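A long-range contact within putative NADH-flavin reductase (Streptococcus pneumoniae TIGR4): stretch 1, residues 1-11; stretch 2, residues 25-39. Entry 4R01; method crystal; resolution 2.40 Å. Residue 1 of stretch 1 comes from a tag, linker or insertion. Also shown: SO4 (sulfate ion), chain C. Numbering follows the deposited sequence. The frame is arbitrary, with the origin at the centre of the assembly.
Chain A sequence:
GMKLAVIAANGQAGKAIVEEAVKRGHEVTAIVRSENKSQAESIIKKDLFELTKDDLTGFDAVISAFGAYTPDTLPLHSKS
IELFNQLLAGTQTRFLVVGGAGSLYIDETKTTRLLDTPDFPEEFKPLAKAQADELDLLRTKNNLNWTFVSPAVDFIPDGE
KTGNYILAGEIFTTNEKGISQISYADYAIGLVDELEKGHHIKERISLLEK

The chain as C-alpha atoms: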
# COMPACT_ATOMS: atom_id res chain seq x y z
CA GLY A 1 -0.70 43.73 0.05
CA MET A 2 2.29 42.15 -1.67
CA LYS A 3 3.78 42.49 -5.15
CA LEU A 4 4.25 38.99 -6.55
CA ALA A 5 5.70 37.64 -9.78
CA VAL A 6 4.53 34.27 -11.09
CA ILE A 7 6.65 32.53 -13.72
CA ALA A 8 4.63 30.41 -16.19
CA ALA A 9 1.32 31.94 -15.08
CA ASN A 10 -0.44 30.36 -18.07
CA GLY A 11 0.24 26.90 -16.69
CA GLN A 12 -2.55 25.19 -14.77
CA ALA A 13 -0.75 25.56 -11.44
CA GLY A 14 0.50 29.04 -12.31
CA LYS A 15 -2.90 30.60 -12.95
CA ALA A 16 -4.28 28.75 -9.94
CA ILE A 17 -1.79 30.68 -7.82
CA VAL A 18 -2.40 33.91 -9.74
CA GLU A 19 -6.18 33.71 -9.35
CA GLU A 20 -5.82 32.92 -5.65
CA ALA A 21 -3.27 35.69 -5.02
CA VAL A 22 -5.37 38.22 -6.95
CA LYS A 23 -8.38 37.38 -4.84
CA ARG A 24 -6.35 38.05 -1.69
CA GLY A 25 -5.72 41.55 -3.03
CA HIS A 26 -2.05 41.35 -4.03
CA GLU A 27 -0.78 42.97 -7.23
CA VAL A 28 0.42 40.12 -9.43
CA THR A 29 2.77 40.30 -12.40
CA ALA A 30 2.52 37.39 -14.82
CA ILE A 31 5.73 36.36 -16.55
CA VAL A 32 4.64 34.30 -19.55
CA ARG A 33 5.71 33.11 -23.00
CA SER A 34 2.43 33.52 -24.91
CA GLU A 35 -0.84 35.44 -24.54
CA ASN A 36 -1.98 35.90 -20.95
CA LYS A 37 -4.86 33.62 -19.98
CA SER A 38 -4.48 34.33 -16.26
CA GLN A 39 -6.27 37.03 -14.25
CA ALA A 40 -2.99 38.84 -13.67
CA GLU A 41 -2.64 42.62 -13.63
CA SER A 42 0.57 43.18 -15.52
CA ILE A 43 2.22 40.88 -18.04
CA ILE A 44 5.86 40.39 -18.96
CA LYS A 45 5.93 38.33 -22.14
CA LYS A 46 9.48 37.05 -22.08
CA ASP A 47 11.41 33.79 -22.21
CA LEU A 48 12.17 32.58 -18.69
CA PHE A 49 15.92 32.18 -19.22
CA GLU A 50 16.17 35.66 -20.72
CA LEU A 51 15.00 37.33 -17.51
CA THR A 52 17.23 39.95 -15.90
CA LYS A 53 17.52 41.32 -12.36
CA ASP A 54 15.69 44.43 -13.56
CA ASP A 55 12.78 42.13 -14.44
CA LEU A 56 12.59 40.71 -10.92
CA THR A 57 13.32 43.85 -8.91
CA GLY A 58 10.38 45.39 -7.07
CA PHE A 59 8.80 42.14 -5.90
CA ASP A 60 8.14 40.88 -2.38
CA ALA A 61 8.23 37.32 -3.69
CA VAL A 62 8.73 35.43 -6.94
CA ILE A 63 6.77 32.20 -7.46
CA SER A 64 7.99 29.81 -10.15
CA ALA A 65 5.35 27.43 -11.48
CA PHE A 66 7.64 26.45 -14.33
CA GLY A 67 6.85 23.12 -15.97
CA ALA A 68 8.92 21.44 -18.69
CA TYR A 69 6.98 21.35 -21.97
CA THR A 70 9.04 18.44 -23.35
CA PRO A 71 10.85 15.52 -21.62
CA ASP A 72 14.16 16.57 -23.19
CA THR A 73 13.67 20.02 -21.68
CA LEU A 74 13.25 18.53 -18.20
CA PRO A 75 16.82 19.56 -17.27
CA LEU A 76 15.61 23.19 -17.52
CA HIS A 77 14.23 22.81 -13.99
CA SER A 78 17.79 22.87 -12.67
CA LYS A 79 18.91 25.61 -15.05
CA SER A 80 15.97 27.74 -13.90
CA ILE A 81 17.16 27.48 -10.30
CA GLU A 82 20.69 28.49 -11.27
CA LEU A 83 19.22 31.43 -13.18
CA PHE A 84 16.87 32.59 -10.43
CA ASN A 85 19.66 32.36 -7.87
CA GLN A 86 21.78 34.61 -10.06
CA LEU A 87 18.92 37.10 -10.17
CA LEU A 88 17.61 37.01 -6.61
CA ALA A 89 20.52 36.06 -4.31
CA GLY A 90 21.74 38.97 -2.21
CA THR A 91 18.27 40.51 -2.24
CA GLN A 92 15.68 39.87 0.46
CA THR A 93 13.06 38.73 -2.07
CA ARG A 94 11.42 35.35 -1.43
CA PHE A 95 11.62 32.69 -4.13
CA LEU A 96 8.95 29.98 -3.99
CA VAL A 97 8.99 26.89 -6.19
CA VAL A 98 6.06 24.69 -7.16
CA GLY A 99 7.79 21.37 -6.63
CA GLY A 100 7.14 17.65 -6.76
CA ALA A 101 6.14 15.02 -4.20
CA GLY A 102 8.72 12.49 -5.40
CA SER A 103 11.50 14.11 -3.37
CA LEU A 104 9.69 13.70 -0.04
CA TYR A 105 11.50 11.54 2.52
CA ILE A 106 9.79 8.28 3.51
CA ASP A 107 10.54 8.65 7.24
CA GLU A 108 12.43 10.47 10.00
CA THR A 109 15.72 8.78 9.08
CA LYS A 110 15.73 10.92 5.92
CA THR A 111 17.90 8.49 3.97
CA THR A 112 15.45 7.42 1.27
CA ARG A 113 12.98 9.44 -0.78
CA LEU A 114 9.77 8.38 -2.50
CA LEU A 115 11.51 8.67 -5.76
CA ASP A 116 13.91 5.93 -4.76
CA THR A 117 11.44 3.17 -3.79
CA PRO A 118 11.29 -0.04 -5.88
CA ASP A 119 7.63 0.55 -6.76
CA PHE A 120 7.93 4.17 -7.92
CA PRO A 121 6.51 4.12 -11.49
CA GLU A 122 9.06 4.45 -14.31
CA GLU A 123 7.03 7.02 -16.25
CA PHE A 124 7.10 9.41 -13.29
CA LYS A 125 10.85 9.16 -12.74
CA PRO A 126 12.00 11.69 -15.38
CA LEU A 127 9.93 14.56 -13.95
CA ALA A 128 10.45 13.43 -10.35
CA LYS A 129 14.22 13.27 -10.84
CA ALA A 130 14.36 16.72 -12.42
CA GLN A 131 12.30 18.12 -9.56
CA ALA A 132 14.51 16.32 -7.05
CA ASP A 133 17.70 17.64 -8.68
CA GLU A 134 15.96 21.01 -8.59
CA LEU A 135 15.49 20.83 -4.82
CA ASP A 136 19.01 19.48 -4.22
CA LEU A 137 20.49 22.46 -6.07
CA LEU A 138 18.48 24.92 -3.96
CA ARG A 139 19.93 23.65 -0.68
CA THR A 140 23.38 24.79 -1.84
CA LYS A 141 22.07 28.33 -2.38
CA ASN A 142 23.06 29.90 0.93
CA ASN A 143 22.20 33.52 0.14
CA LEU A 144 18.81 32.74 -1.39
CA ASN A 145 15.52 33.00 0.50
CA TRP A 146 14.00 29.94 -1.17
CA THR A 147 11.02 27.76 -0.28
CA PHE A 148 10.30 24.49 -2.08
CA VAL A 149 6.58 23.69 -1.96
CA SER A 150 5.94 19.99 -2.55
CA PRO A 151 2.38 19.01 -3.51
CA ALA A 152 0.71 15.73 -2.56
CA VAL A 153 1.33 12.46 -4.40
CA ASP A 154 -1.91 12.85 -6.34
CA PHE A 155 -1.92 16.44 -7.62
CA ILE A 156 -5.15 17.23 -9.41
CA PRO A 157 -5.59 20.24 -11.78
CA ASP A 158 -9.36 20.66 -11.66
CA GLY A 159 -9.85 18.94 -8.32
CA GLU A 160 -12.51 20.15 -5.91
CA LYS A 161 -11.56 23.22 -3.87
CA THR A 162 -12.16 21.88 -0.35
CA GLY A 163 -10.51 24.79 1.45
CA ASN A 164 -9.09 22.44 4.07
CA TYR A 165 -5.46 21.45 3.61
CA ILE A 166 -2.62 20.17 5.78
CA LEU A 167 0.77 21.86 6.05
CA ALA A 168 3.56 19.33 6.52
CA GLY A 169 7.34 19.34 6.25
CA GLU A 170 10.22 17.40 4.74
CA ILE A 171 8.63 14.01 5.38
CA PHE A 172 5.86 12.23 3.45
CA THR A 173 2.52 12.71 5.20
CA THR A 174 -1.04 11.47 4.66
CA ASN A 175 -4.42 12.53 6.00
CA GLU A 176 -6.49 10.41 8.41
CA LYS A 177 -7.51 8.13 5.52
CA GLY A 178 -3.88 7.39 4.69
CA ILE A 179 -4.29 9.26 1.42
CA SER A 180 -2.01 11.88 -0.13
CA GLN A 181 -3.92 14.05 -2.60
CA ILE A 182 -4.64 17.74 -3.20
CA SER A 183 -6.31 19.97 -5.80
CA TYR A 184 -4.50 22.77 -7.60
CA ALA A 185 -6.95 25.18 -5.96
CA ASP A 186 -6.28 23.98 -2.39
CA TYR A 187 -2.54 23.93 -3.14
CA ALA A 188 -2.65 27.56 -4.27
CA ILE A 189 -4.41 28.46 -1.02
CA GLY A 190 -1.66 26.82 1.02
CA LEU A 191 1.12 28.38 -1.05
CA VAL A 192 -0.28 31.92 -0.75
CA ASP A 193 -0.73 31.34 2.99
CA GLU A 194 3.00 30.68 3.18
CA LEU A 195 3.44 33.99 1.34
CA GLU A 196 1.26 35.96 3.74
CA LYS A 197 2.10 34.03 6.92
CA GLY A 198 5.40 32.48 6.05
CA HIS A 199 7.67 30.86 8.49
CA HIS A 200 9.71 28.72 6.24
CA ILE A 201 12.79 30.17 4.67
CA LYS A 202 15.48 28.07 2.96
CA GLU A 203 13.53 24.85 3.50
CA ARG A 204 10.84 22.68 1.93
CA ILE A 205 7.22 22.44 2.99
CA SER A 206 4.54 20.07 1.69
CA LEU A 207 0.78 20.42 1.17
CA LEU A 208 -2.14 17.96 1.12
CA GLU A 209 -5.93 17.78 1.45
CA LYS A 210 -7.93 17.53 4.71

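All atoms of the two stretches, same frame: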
# COMPACT_ATOMS: atom_id res chain seq x y z
N GLY A 1 -0.88 43.57 1.48
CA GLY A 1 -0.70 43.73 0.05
C GLY A 1 0.74 43.52 -0.38
O GLY A 1 1.63 44.27 -0.00
N MET A 2 0.96 42.48 -1.18
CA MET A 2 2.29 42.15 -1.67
C MET A 2 2.37 42.26 -3.19
O MET A 2 1.35 42.15 -3.88
CB MET A 2 2.71 40.75 -1.24
CG MET A 2 2.76 40.54 0.27
SD MET A 2 3.08 38.82 0.73
CE MET A 2 4.74 38.60 0.12
N LYS A 3 3.57 42.49 -3.71
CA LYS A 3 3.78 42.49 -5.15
C LYS A 3 4.49 41.21 -5.57
O LYS A 3 5.68 41.02 -5.29
CB LYS A 3 4.59 43.72 -5.58
CG LYS A 3 5.56 44.24 -4.54
CD LYS A 3 6.11 45.61 -4.92
CE LYS A 3 4.99 46.63 -5.10
NZ LYS A 3 5.52 47.96 -5.51
N LEU A 4 3.75 40.33 -6.23
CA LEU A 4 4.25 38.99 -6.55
C LEU A 4 4.43 38.78 -8.05
O LEU A 4 3.65 39.28 -8.86
CB LEU A 4 3.30 37.94 -6.00
CG LEU A 4 2.91 38.11 -4.53
CD1 LEU A 4 1.91 37.04 -4.11
CD2 LEU A 4 4.15 38.08 -3.65
N ALA A 5 5.48 38.04 -8.40
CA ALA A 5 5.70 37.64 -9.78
C ALA A 5 5.54 36.13 -9.89
O ALA A 5 6.09 35.37 -9.10
CB ALA A 5 7.09 38.06 -10.25
N VAL A 6 4.75 35.70 -10.88
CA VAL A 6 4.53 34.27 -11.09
C VAL A 6 5.02 33.85 -12.47
O VAL A 6 4.46 34.23 -13.49
CB VAL A 6 3.04 33.90 -10.95
CG1 VAL A 6 2.84 32.42 -11.22
CG2 VAL A 6 2.54 34.27 -9.56
N ILE A 7 6.09 33.06 -12.48
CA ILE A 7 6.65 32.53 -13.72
C ILE A 7 5.77 31.39 -14.23
O ILE A 7 5.33 30.54 -13.44
CB ILE A 7 8.10 32.03 -13.52
CG1 ILE A 7 9.08 33.20 -13.60
CG2 ILE A 7 8.48 31.01 -14.58
CD1 ILE A 7 9.06 34.13 -12.41
N ALA A 8 5.50 31.39 -15.54
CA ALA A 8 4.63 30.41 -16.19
C ALA A 8 3.21 30.49 -15.63
O ALA A 8 2.63 29.49 -15.22
CB ALA A 8 5.18 28.99 -16.03
N ALA A 9 2.65 31.70 -15.64
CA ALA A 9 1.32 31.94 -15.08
C ALA A 9 0.20 31.38 -15.96
O ALA A 9 -0.95 31.34 -15.54
CB ALA A 9 1.12 33.43 -14.86
N ASN A 10 0.54 30.96 -17.17
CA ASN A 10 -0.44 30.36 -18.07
C ASN A 10 -0.63 28.88 -17.80
O ASN A 10 -1.62 28.28 -18.22
CB ASN A 10 -0.04 30.58 -19.53
CG ASN A 10 -0.36 31.97 -20.01
OD1 ASN A 10 -1.33 32.58 -19.56
ND2 ASN A 10 0.44 32.48 -20.94
N GLY A 11 0.34 28.29 -17.10
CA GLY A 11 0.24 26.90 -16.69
C GLY A 11 -0.94 26.72 -15.74
O GLY A 11 -1.43 27.68 -15.16
N GLY A 25 -5.88 40.12 -2.88
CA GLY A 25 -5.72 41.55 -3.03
C GLY A 25 -4.32 42.00 -3.42
O GLY A 25 -4.05 43.20 -3.52
N HIS A 26 -3.43 41.04 -3.64
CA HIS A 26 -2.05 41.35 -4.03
C HIS A 26 -1.98 41.79 -5.49
O HIS A 26 -2.83 41.40 -6.30
CB HIS A 26 -1.14 40.14 -3.81
CG HIS A 26 -1.26 39.55 -2.44
ND1 HIS A 26 -0.52 40.00 -1.36
CD2 HIS A 26 -2.03 38.54 -1.97
CE1 HIS A 26 -0.83 39.29 -0.29
NE2 HIS A 26 -1.75 38.40 -0.63
N GLU A 27 -0.99 42.60 -5.83
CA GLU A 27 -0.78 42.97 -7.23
C GLU A 27 0.20 41.99 -7.89
O GLU A 27 1.37 41.91 -7.53
CB GLU A 27 -0.29 44.42 -7.36
CG GLU A 27 1.02 44.77 -6.67
CD GLU A 27 1.42 46.23 -6.88
OE1 GLU A 27 1.59 46.63 -8.06
OE2 GLU A 27 1.56 46.97 -5.89
N VAL A 28 -0.32 41.23 -8.85
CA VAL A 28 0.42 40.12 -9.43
C VAL A 28 0.90 40.41 -10.85
O VAL A 28 0.11 40.80 -11.71
CB VAL A 28 -0.44 38.83 -9.44
CG1 VAL A 28 0.37 37.65 -9.92
CG2 VAL A 28 -1.01 38.57 -8.05
N THR A 29 2.19 40.21 -11.07
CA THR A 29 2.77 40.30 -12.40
C THR A 29 2.93 38.90 -12.97
O THR A 29 3.55 38.03 -12.35
CB THR A 29 4.14 41.00 -12.39
OG1 THR A 29 3.97 42.37 -12.01
CG2 THR A 29 4.78 40.94 -13.77
N ALA A 30 2.37 38.67 -14.16
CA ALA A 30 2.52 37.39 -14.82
C ALA A 30 3.69 37.41 -15.80
O ALA A 30 3.73 38.24 -16.72
CB ALA A 30 1.24 37.01 -15.54
N ILE A 31 4.64 36.51 -15.61
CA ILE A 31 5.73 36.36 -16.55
C ILE A 31 5.46 35.12 -17.40
O ILE A 31 5.53 33.99 -16.92
CB ILE A 31 7.09 36.25 -15.85
CG1 ILE A 31 7.35 37.52 -15.03
CG2 ILE A 31 8.20 36.01 -16.85
CD1 ILE A 31 8.68 37.55 -14.32
N VAL A 32 5.12 35.36 -18.67
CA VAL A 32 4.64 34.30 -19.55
C VAL A 32 5.37 34.28 -20.89
O VAL A 32 6.17 35.17 -21.19
CB VAL A 32 3.13 34.46 -19.82
CG1 VAL A 32 2.34 34.30 -18.53
CG2 VAL A 32 2.85 35.81 -20.45
N ARG A 33 5.08 33.27 -21.70
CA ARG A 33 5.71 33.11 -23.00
C ARG A 33 4.74 33.45 -24.14
O ARG A 33 5.16 33.93 -25.19
CB ARG A 33 6.24 31.69 -23.17
CG ARG A 33 7.33 31.31 -22.18
CD ARG A 33 7.75 29.86 -22.34
NE ARG A 33 6.65 28.94 -22.04
CZ ARG A 33 6.74 27.62 -22.11
NH1 ARG A 33 7.88 27.05 -22.47
NH2 ARG A 33 5.69 26.86 -21.82
N SER A 34 3.45 33.20 -23.91
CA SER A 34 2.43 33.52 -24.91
C SER A 34 1.38 34.46 -24.33
O SER A 34 1.62 35.10 -23.30
CB SER A 34 1.77 32.24 -25.43
OG SER A 34 1.16 31.52 -24.38
N GLU A 35 0.23 34.54 -24.98
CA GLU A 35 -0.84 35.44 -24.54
C GLU A 35 -1.31 35.08 -23.13
O GLU A 35 -1.42 33.90 -22.78
CB GLU A 35 -2.02 35.40 -25.51
CG GLU A 35 -3.04 36.50 -25.27
CD GLU A 35 -4.40 36.18 -25.87
OE1 GLU A 35 -4.56 35.07 -26.42
OE2 GLU A 35 -5.31 37.03 -25.78
N ASN A 36 -1.59 36.10 -22.33
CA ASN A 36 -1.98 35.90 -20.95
C ASN A 36 -3.41 35.39 -20.80
O ASN A 36 -4.36 36.07 -21.20
CB ASN A 36 -1.80 37.19 -20.15
CG ASN A 36 -2.25 37.06 -18.71
OD1 ASN A 36 -3.25 37.65 -18.30
ND2 ASN A 36 -1.52 36.26 -17.94
N LYS A 37 -3.55 34.20 -20.24
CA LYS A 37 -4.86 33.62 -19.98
C LYS A 37 -5.23 33.77 -18.51
O LYS A 37 -6.38 33.54 -18.12
CB LYS A 37 -4.88 32.14 -20.38
CG LYS A 37 -4.34 31.86 -21.77
CD LYS A 37 -5.24 32.44 -22.86
CE LYS A 37 -6.04 31.35 -23.54
NZ LYS A 37 -6.91 31.90 -24.62
N SER A 38 -4.26 34.16 -17.69
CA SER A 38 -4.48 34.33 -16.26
C SER A 38 -5.19 35.65 -15.95
O SER A 38 -5.40 36.48 -16.84
CB SER A 38 -3.15 34.27 -15.50
OG SER A 38 -2.34 35.40 -15.77
N GLN A 39 -5.56 35.83 -14.69
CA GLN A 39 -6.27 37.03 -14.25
C GLN A 39 -5.31 38.12 -13.80
O GLN A 39 -5.69 39.05 -13.10
CB GLN A 39 -7.22 36.69 -13.10
CG GLN A 39 -8.38 35.79 -13.46
CD GLN A 39 -9.28 35.51 -12.27
OE1 GLN A 39 -8.97 35.91 -11.15
NE2 GLN A 39 -10.39 34.82 -12.51
S SO4 C . 3.70 30.24 -19.79
O1 SO4 C . 3.08 31.20 -18.88
O2 SO4 C . 5.15 30.33 -19.65
O3 SO4 C . 3.25 28.90 -19.45
O4 SO4 C . 3.31 30.54 -21.16

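Neighbouring parallel strands satisfy each other's backbone by alternation, and the pairing of residues 3-7 with 27-32 is a clear example. Leu4 and Val6 each turn both polar backbone groups toward the partner: Leu4 N donates to Glu27 O (3.1 Å) and Leu4 O accepts from Thr29 N (2.8 Å), while Val6 N reaches Thr29 O (3.0 Å) and Val6 O takes Ile31 N (3.1 Å). The ladder is extended at one end by Glu27 N to Met2 O (3.1 Å) and at the other by Ala8 N to Ile31 O (2.9 Å). Just before the strands begin, the His26 ring accepts Met2 N at ND1 (2.9 Å), close to the ring plane, and its NE2 is satisfied elsewhere in the structure.

Side chains alternate too. Val6 CG2 packs on Val28 CG1 (4.0 Å) on one face; on the other, Ile7 CD1 meets Ile31 CD1 (3.9 Å); all four residues are buried, which suits branched apolar side chains. Past the end of strand 3-7, the methyl groups of two alanines meet, Ala9 CB lying 3.6 Å from Ala30 CB.

Asn10 then suits a loop-to-loop clasp, because its amide offers both polarities: OD1 accepts Lys37 N (2.8 Å, nearly linear), and ND2 donates weakly to Glu35 O (3.0 Å). Its backbone N binds sulfate O1 (3.1 Å), and Arg33 N binds sulfate O4 (3.3 Å), so the ion bridges both stretches.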